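Cyclic UMP-AMP synthase (Rhodothermus marinus SG0.5JP17-172, PDB 6E0K) uses magnesium to make the second messenger 3',3'-cUAMP from UTP and ATP, a signal that triggers abortive infection in CBASS antiphage defence. Local coordinates at residues T91-Y96 with V131-Q135; Y149-M153 with V165-L170; E216-N221 with F250-N254. All coordinates share one frame; numbering follows the deposited sequence.

Contact 1. Residues T91-Y96 with V131-Q135; sequences TWNDFY and VVCIQ
In the nucleotidyltransferase domain, the first turn of helix 92-107 packs on residues 131-135 of strand 127-138 in the mixed sheet through W92, F95 and Y96, which meet V132, C133 and I134. The short axes approach to 8.6 Å, and their N-to-C directions differ by 138°, so the helix runs roughly against the strand. One polar bond crosses the interface: W92 NE1 donates to V132 O at 3.0 Å, nearly straight at 163°. The oxygen lies close to the indole plane, whereas seen from the carbonyl the nitrogen sits well above the carbonyl plane, so the bond does not use a lone-pair direction. It fixes the indole edge-on to the strand, with C133 CA also at that edge. One face of the indole meets Y96 CG, offset toward the rim.

The apolar part centres on V132, whose CB points at the helix. Its CG1 branch, anti to the backbone N (chi1 176°), reaches F95 CE2 at 3.6 Å, while Y96 CD2 comes to 3.9 Å from V132 CB, the two side chains crossing at about a right angle. F95 CE2 also lies 3.2 Å from C133 O, obliquely to the ring. Beyond this contact, L119, a UTP-binding residue, touches both Y96 and V132, which sets this packing next to a UTP-binding residue of the active site.

The helix start is defined by a capping box: D94 N donates to T91 OG1 at 2.9 Å, and T91 N returns a bond to D94 OD2 on its anti side. Beside this capped turn, I134 CD1 reaches the backbone of the first turn, 3.5 Å from W92 CA and 3.7 Å from W92 CB.

Contact 2. Residues Y149-M153 with V165-L170; sequences YIEGM and VNYPKL
M153 folds its thioether back through two torsions: CG lies between the backbone N and the carbonyl carbon (chi1 51°), and the chain bends again at CG (chi2 78°). M153 SD thereby comes to 3.9 Å from N166 CB on one face of the hairpin formed by strands 150-157 and 162-166. N166 is a UTP-binding residue. The two form an antiparallel hydrogen-bonded pair: M153 N donates to N166 O and N166 N to M153 O, both at 2.9 Å, the first nearly along the C=O axis. V165 CA adds a CA-H...O contact to M153 O at 3.3 Å.

Beyond the pair, the chain turns into helix 168-181, with Y167 at the N-cap position. The Y167 ring lies against G152, its CD2 3.5 Å from G152 CA, with E151 O at the ring edge. Next to it, I150 CG2 meets L170 CD1 at 3.6 Å. K169, which also pairs with E42, extends its chain to E151, where NZ meets the syn lone pair of OE2 in a salt bridge of 3.1 Å.

Contact 3. Residues E216-N221 with F250-N254; sequences ECLLYN and FRCQN
Hydrogen bonds centre on N221, at the C-terminal end of the 216-221 segment. Its ND2 donates to R251 O at 2.8 Å and to C217 O, also at 2.8 Å, with both acceptors close to the amide plane. One amide nitrogen thus joins the carbonyl of C217 in the helix to that of R251 in the 250-254 loop. R251 N gives N221 OD1 a weak bond, 3.3 Å. Another backbone donor is taken by sulfur: Q253 N points at C217 SG, 3.6 Å away and nearly straight at 167°, and SG also packs on C252 CB.

Ring contacts come next. The N221 amide lies flat on the F250 ring, the planes 5° apart, and N221 CB makes a CH-pi contact over the ring centre, 3.5 Å from the centroid. L218 CD1 meets the same ring at its edge. Q253 CG, held anti to the backbone N (chi1 -177°), makes a second CH-pi contact over one face of the Y220 ring, 4.0 Å from its centroid.

Solvent also enters: a water accepts from Q253 NE2 and donates to E216 OE1. The amide of Q253 is held further by Y186 through OE1 and by H171 O through NE2.

Around this buried contact, E216 also bonds T53 and lies near the ATP-binding K194. Helix 186-202 packs against E216, L219 and Y220, while helix 231-244 covers L218 and F250, placing the 250-254 loop against the helical part of the chain.

How the contacts relate
The three contacts follow one another in series along the chain. Contacts 1 and 2 have centres about 15 Å apart and share the mixed sheet, where strands 127-138 and 150-157 are antiparallel neighbours; they touch directly, as C133 SG lies 3.5 Å from M153 CB. Contact 2 then leads out of the sheet into helix 168-181, and its centre is again about 15 Å from that of contact 3, with L170 CB 3.6 Å from N254 O. Contacts 1 and 3 are separated by about 28 Å between centres and do not touch. Contact 2 therefore bridges sheet and helical parts, and UTP- and ATP-binding residues lie in or near the three contacts.

Contact 1. Residues T91-Y96 with V131-Q135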
# COMPACT_ATOMS: atom_id res chain seq x y z
N THR A 91 -9.37 8.90 23.20
CA THR A 91 -9.95 8.84 21.86
C THR A 91 -8.87 8.90 20.79
O THR A 91 -7.72 9.24 21.04
CB THR A 91 -10.92 10.00 21.64
OG1 THR A 91 -10.18 11.22 21.69
CG2 THR A 91 -12.00 10.02 22.72
N TRP A 92 -9.29 8.61 19.55
CA TRP A 92 -8.38 8.82 18.43
C TRP A 92 -7.93 10.28 18.37
O TRP A 92 -6.76 10.58 18.12
CB TRP A 92 -9.05 8.40 17.11
CG TRP A 92 -8.25 8.70 15.90
CD1 TRP A 92 -7.32 7.89 15.30
CD2 TRP A 92 -8.25 9.92 15.15
NE1 TRP A 92 -6.77 8.52 14.22
CE2 TRP A 92 -7.31 9.77 14.11
CE3 TRP A 92 -8.96 11.12 15.26
CZ2 TRP A 92 -7.07 10.78 13.18
CZ3 TRP A 92 -8.71 12.12 14.33
CH2 TRP A 92 -7.78 11.94 13.31
N ASN A 93 -8.86 11.20 18.64
CA ASN A 93 -8.54 12.62 18.67
C ASN A 93 -7.47 12.93 19.72
O ASN A 93 -6.51 13.67 19.44
CB ASN A 93 -9.84 13.39 18.92
CG ASN A 93 -9.65 14.88 18.91
OD1 ASN A 93 -9.06 15.44 17.99
ND2 ASN A 93 -10.16 15.54 19.94
N ASP A 94 -7.62 12.38 20.93
CA ASP A 94 -6.60 12.55 21.97
C ASP A 94 -5.26 12.00 21.52
O ASP A 94 -4.21 12.62 21.72
CB ASP A 94 -7.02 11.82 23.26
CG ASP A 94 -8.20 12.44 23.97
OD1 ASP A 94 -8.36 13.69 23.98
OD2 ASP A 94 -8.95 11.64 24.56
N PHE A 95 -5.29 10.78 20.97
CA PHE A 95 -4.06 10.12 20.55
C PHE A 95 -3.36 10.93 19.47
O PHE A 95 -2.14 11.14 19.54
CB PHE A 95 -4.41 8.72 20.04
CG PHE A 95 -3.24 7.98 19.47
CD1 PHE A 95 -2.10 7.78 20.23
CD2 PHE A 95 -3.31 7.45 18.20
CE1 PHE A 95 -1.03 7.07 19.71
CE2 PHE A 95 -2.25 6.73 17.67
CZ PHE A 95 -1.12 6.55 18.45
N TYR A 96 -4.11 11.39 18.47
CA TYR A 96 -3.56 12.23 17.42
C TYR A 96 -2.83 13.44 18.01
O TYR A 96 -1.70 13.76 17.62
CB TYR A 96 -4.70 12.66 16.49
CG TYR A 96 -4.26 13.39 15.27
CD1 TYR A 96 -3.92 14.74 15.32
CD2 TYR A 96 -4.22 12.75 14.05
CE1 TYR A 96 -3.50 15.43 14.19
CE2 TYR A 96 -3.81 13.44 12.93
CZ TYR A 96 -3.45 14.78 13.00
OH TYR A 96 -3.03 15.46 11.86
N VAL A 131 0.55 8.09 9.13
CA VAL A 131 -0.85 7.79 9.39
C VAL A 131 -1.00 7.48 10.88
O VAL A 131 -0.42 6.52 11.39
CB VAL A 131 -1.34 6.61 8.54
CG1 VAL A 131 -2.76 6.22 8.96
CG2 VAL A 131 -1.32 6.97 7.07
N VAL A 132 -1.76 8.32 11.58
CA VAL A 132 -2.03 8.14 13.00
C VAL A 132 -3.33 7.37 13.11
O VAL A 132 -4.37 7.81 12.61
CB VAL A 132 -2.13 9.49 13.71
CG1 VAL A 132 -2.50 9.28 15.16
CG2 VAL A 132 -0.81 10.25 13.60
N CYS A 133 -3.29 6.20 13.76
CA CYS A 133 -4.46 5.32 13.72
C CYS A 133 -4.56 4.52 15.01
O CYS A 133 -3.63 4.46 15.80
CB CYS A 133 -4.40 4.38 12.51
SG CYS A 133 -2.92 3.34 12.44
N ILE A 134 -5.73 3.91 15.20
CA ILE A 134 -5.97 3.01 16.32
C ILE A 134 -6.29 1.63 15.76
O ILE A 134 -6.88 1.50 14.68
CB ILE A 134 -7.11 3.53 17.23
CG1 ILE A 134 -6.69 4.84 17.90
CG2 ILE A 134 -7.47 2.50 18.28
CD1 ILE A 134 -7.74 5.37 18.84
N GLN A 135 -5.87 0.60 16.47
CA GLN A 135 -6.18 -0.77 16.08
C GLN A 135 -7.68 -0.91 15.83
O GLN A 135 -8.49 -0.38 16.59
CB GLN A 135 -5.74 -1.73 17.18
CG GLN A 135 -5.95 -3.20 16.88
CD GLN A 135 -5.61 -4.06 18.08
OE1 GLN A 135 -6.46 -4.77 18.61
NE2 GLN A 135 -4.36 -3.98 18.54

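Contact 2. Residues Y149-M153 with V165-L170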
# COMPACT_ATOMS: atom_id res chain seq x y z
N TYR A 149 -11.09 -12.51 15.31
CA TYR A 149 -11.30 -11.24 14.64
C TYR A 149 -10.16 -11.03 13.66
O TYR A 149 -9.10 -11.66 13.77
CB TYR A 149 -11.38 -10.07 15.62
CG TYR A 149 -10.14 -9.87 16.46
CD1 TYR A 149 -9.06 -9.10 16.00
CD2 TYR A 149 -10.05 -10.43 17.72
CE1 TYR A 149 -7.92 -8.91 16.80
CE2 TYR A 149 -8.92 -10.25 18.51
CZ TYR A 149 -7.87 -9.50 18.05
OH TYR A 149 -6.77 -9.34 18.86
N ILE A 150 -10.37 -10.12 12.73
CA ILE A 150 -9.35 -9.71 11.77
C ILE A 150 -8.89 -8.32 12.17
O ILE A 150 -9.70 -7.41 12.38
CB ILE A 150 -9.90 -9.75 10.34
CG1 ILE A 150 -10.28 -11.19 9.99
CG2 ILE A 150 -8.86 -9.22 9.35
CD1 ILE A 150 -11.03 -11.32 8.70
N GLU A 151 -7.57 -8.14 12.27
CA GLU A 151 -7.01 -6.89 12.77
C GLU A 151 -6.64 -5.97 11.62
O GLU A 151 -5.93 -6.39 10.69
CB GLU A 151 -5.78 -7.14 13.65
CG GLU A 151 -5.31 -5.87 14.34
CD GLU A 151 -3.92 -5.98 14.93
OE1 GLU A 151 -3.71 -6.88 15.77
OE2 GLU A 151 -3.04 -5.18 14.55
N GLY A 152 -7.10 -4.73 11.70
CA GLY A 152 -6.67 -3.64 10.86
C GLY A 152 -6.37 -2.43 11.71
O GLY A 152 -5.98 -2.54 12.87
N MET A 153 -6.57 -1.26 11.12
CA MET A 153 -6.44 -0.01 11.86
C MET A 153 -7.43 0.98 11.26
O MET A 153 -7.96 0.78 10.17
CB MET A 153 -5.00 0.53 11.83
CG MET A 153 -4.37 0.63 10.45
SD MET A 153 -4.97 2.07 9.52
CE MET A 153 -3.50 2.48 8.55
N VAL A 165 -10.88 2.40 7.35
CA VAL A 165 -10.29 1.18 7.89
C VAL A 165 -9.34 0.60 6.86
O VAL A 165 -9.74 0.39 5.70
CB VAL A 165 -11.36 0.16 8.28
CG1 VAL A 165 -10.70 -1.11 8.80
CG2 VAL A 165 -12.31 0.75 9.34
N ASN A 166 -8.09 0.38 7.26
CA ASN A 166 -7.10 -0.23 6.39
C ASN A 166 -6.50 -1.46 7.07
O ASN A 166 -6.60 -1.64 8.29
CB ASN A 166 -5.96 0.74 6.03
CG ASN A 166 -6.42 1.88 5.14
OD1 ASN A 166 -7.48 1.84 4.51
ND2 ASN A 166 -5.60 2.92 5.08
N TYR A 167 -5.83 -2.29 6.27
CA TYR A 167 -5.24 -3.54 6.75
C TYR A 167 -3.81 -3.69 6.24
O TYR A 167 -3.48 -4.68 5.58
CB TYR A 167 -6.08 -4.73 6.32
CG TYR A 167 -7.51 -4.69 6.81
CD1 TYR A 167 -8.52 -4.07 6.08
CD2 TYR A 167 -7.85 -5.29 8.02
CE1 TYR A 167 -9.85 -4.06 6.56
CE2 TYR A 167 -9.14 -5.28 8.50
CZ TYR A 167 -10.13 -4.66 7.77
OH TYR A 167 -11.42 -4.66 8.28
N PRO A 168 -2.93 -2.74 6.55
CA PRO A 168 -1.57 -2.79 5.98
C PRO A 168 -0.77 -4.01 6.41
O PRO A 168 0.06 -4.51 5.63
CB PRO A 168 -0.93 -1.49 6.48
CG PRO A 168 -1.66 -1.19 7.76
CD PRO A 168 -3.08 -1.62 7.50
N LYS A 169 -0.97 -4.51 7.63
CA LYS A 169 -0.22 -5.69 8.05
C LYS A 169 -0.60 -6.91 7.22
O LYS A 169 0.27 -7.72 6.89
CB LYS A 169 -0.46 -5.97 9.53
CG LYS A 169 0.00 -4.85 10.44
CD LYS A 169 -0.23 -5.24 11.88
CE LYS A 169 0.28 -4.16 12.83
NZ LYS A 169 -0.01 -4.51 14.25
N LEU A 170 -1.89 -7.06 6.90
CA LEU A 170 -2.30 -8.18 6.07
C LEU A 170 -1.85 -8.00 4.63
O LEU A 170 -1.47 -8.98 3.97
CB LEU A 170 -3.82 -8.35 6.11
CG LEU A 170 -4.33 -8.81 7.47
CD1 LEU A 170 -5.84 -8.89 7.42
CD2 LEU A 170 -3.72 -10.15 7.81
O HOH W 1 -3.94 -6.30 9.30

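Contact 3. Residues E216-N221 with F250-N254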
# COMPACT_ATOMS: atom_id res chain seq x y z
N GLU A 216 -0.31 -3.28 -7.49
CA GLU A 216 0.06 -4.41 -6.64
C GLU A 216 -1.13 -5.33 -6.42
O GLU A 216 -1.01 -6.56 -6.54
CB GLU A 216 0.59 -3.91 -5.28
CG GLU A 216 1.95 -3.26 -5.38
CD GLU A 216 2.65 -3.05 -4.03
OE1 GLU A 216 2.26 -3.65 -2.99
OE2 GLU A 216 3.59 -2.24 -4.03
N CYS A 217 -2.29 -4.75 -6.12
CA CYS A 217 -3.48 -5.57 -5.91
C CYS A 217 -3.86 -6.33 -7.18
O CYS A 217 -4.27 -7.50 -7.11
CB CYS A 217 -4.65 -4.70 -5.44
SG CYS A 217 -4.45 -4.02 -3.77
N LEU A 218 -3.75 -5.69 -8.34
CA LEU A 218 -4.07 -6.36 -9.59
C LEU A 218 -3.18 -7.58 -9.79
O LEU A 218 -3.66 -8.68 -10.08
CB LEU A 218 -3.92 -5.39 -10.77
CG LEU A 218 -4.30 -5.94 -12.14
CD1 LEU A 218 -5.82 -6.03 -12.26
CD2 LEU A 218 -3.71 -5.08 -13.26
N LEU A 219 -1.87 -7.40 -9.58
CA LEU A 219 -0.93 -8.50 -9.78
C LEU A 219 -1.08 -9.58 -8.71
O LEU A 219 -0.80 -10.76 -8.98
CB LEU A 219 0.49 -7.94 -9.78
CG LEU A 219 0.75 -7.02 -10.99
CD1 LEU A 219 2.07 -6.26 -10.83
CD2 LEU A 219 0.73 -7.79 -12.31
N TYR A 220 -1.52 -9.20 -7.51
CA TYR A 220 -1.73 -10.20 -6.46
C TYR A 220 -2.73 -11.26 -6.89
O TYR A 220 -2.63 -12.42 -6.46
CB TYR A 220 -2.20 -9.51 -5.18
CG TYR A 220 -2.38 -10.49 -4.05
CD1 TYR A 220 -1.29 -10.96 -3.34
CD2 TYR A 220 -3.65 -10.95 -3.71
CE1 TYR A 220 -1.45 -11.87 -2.32
CE2 TYR A 220 -3.81 -11.86 -2.69
CZ TYR A 220 -2.71 -12.31 -2.00
OH TYR A 220 -2.87 -13.22 -0.98
N ASN A 221 -3.68 -10.90 -7.74
CA ASN A 221 -4.72 -11.83 -8.17
C ASN A 221 -4.27 -12.79 -9.26
O ASN A 221 -5.03 -13.73 -9.58
CB ASN A 221 -5.93 -11.04 -8.64
CG ASN A 221 -6.75 -10.53 -7.50
OD1 ASN A 221 -7.64 -11.23 -7.03
ND2 ASN A 221 -6.45 -9.32 -7.01
N PHE A 250 -11.94 -9.56 -8.20
CA PHE A 250 -10.59 -9.43 -7.65
C PHE A 250 -10.65 -8.79 -6.27
O PHE A 250 -11.43 -7.87 -6.01
CB PHE A 250 -9.70 -8.57 -8.55
CG PHE A 250 -9.08 -9.32 -9.71
CD1 PHE A 250 -9.60 -10.54 -10.13
CD2 PHE A 250 -7.98 -8.80 -10.36
CE1 PHE A 250 -9.04 -11.21 -11.21
CE2 PHE A 250 -7.41 -9.47 -11.43
CZ PHE A 250 -7.93 -10.67 -11.86
N ARG A 251 -9.81 -9.30 -5.38
CA ARG A 251 -9.71 -8.80 -4.02
C ARG A 251 -8.38 -8.09 -3.87
O ARG A 251 -7.40 -8.42 -4.55
CB ARG A 251 -9.82 -9.95 -3.01
CG ARG A 251 -11.10 -10.74 -3.15
CD ARG A 251 -12.23 -10.01 -2.47
NE ARG A 251 -12.14 -10.16 -1.03
CZ ARG A 251 -12.90 -9.51 -0.15
NH1 ARG A 251 -13.81 -8.63 -0.58
NH2 ARG A 251 -12.75 -9.73 1.15
N CYS A 252 -8.34 -7.11 -2.99
CA CYS A 252 -7.08 -6.46 -2.68
C CYS A 252 -6.13 -7.45 -2.01
O CYS A 252 -6.53 -8.49 -1.49
CB CYS A 252 -7.31 -5.25 -1.77
SG CYS A 252 -8.10 -3.89 -2.68
N GLN A 253 -4.84 -7.10 -2.04
CA GLN A 253 -3.82 -7.95 -1.45
C GLN A 253 -4.06 -8.18 0.04
O GLN A 253 -3.66 -9.23 0.57
CB GLN A 253 -2.44 -7.34 -1.70
CG GLN A 253 -1.26 -8.16 -1.19
CD GLN A 253 0.05 -7.70 -1.82
OE1 GLN A 253 0.20 -7.78 -3.04
NE2 GLN A 253 0.97 -7.22 -1.01
N ASN A 254 -4.72 -7.24 0.72
CA ASN A 254 -5.01 -7.45 2.14
C ASN A 254 -6.06 -8.53 2.39
O ASN A 254 -6.27 -8.90 3.55
CB ASN A 254 -5.43 -6.14 2.84
CG ASN A 254 -6.71 -5.52 2.27
OD1 ASN A 254 -7.60 -6.21 1.79
ND2 ASN A 254 -6.80 -4.20 2.36
O HOH W 2 3.28 -6.19 -2.42
O HOH W 3 -8.87 -12.01 -5.06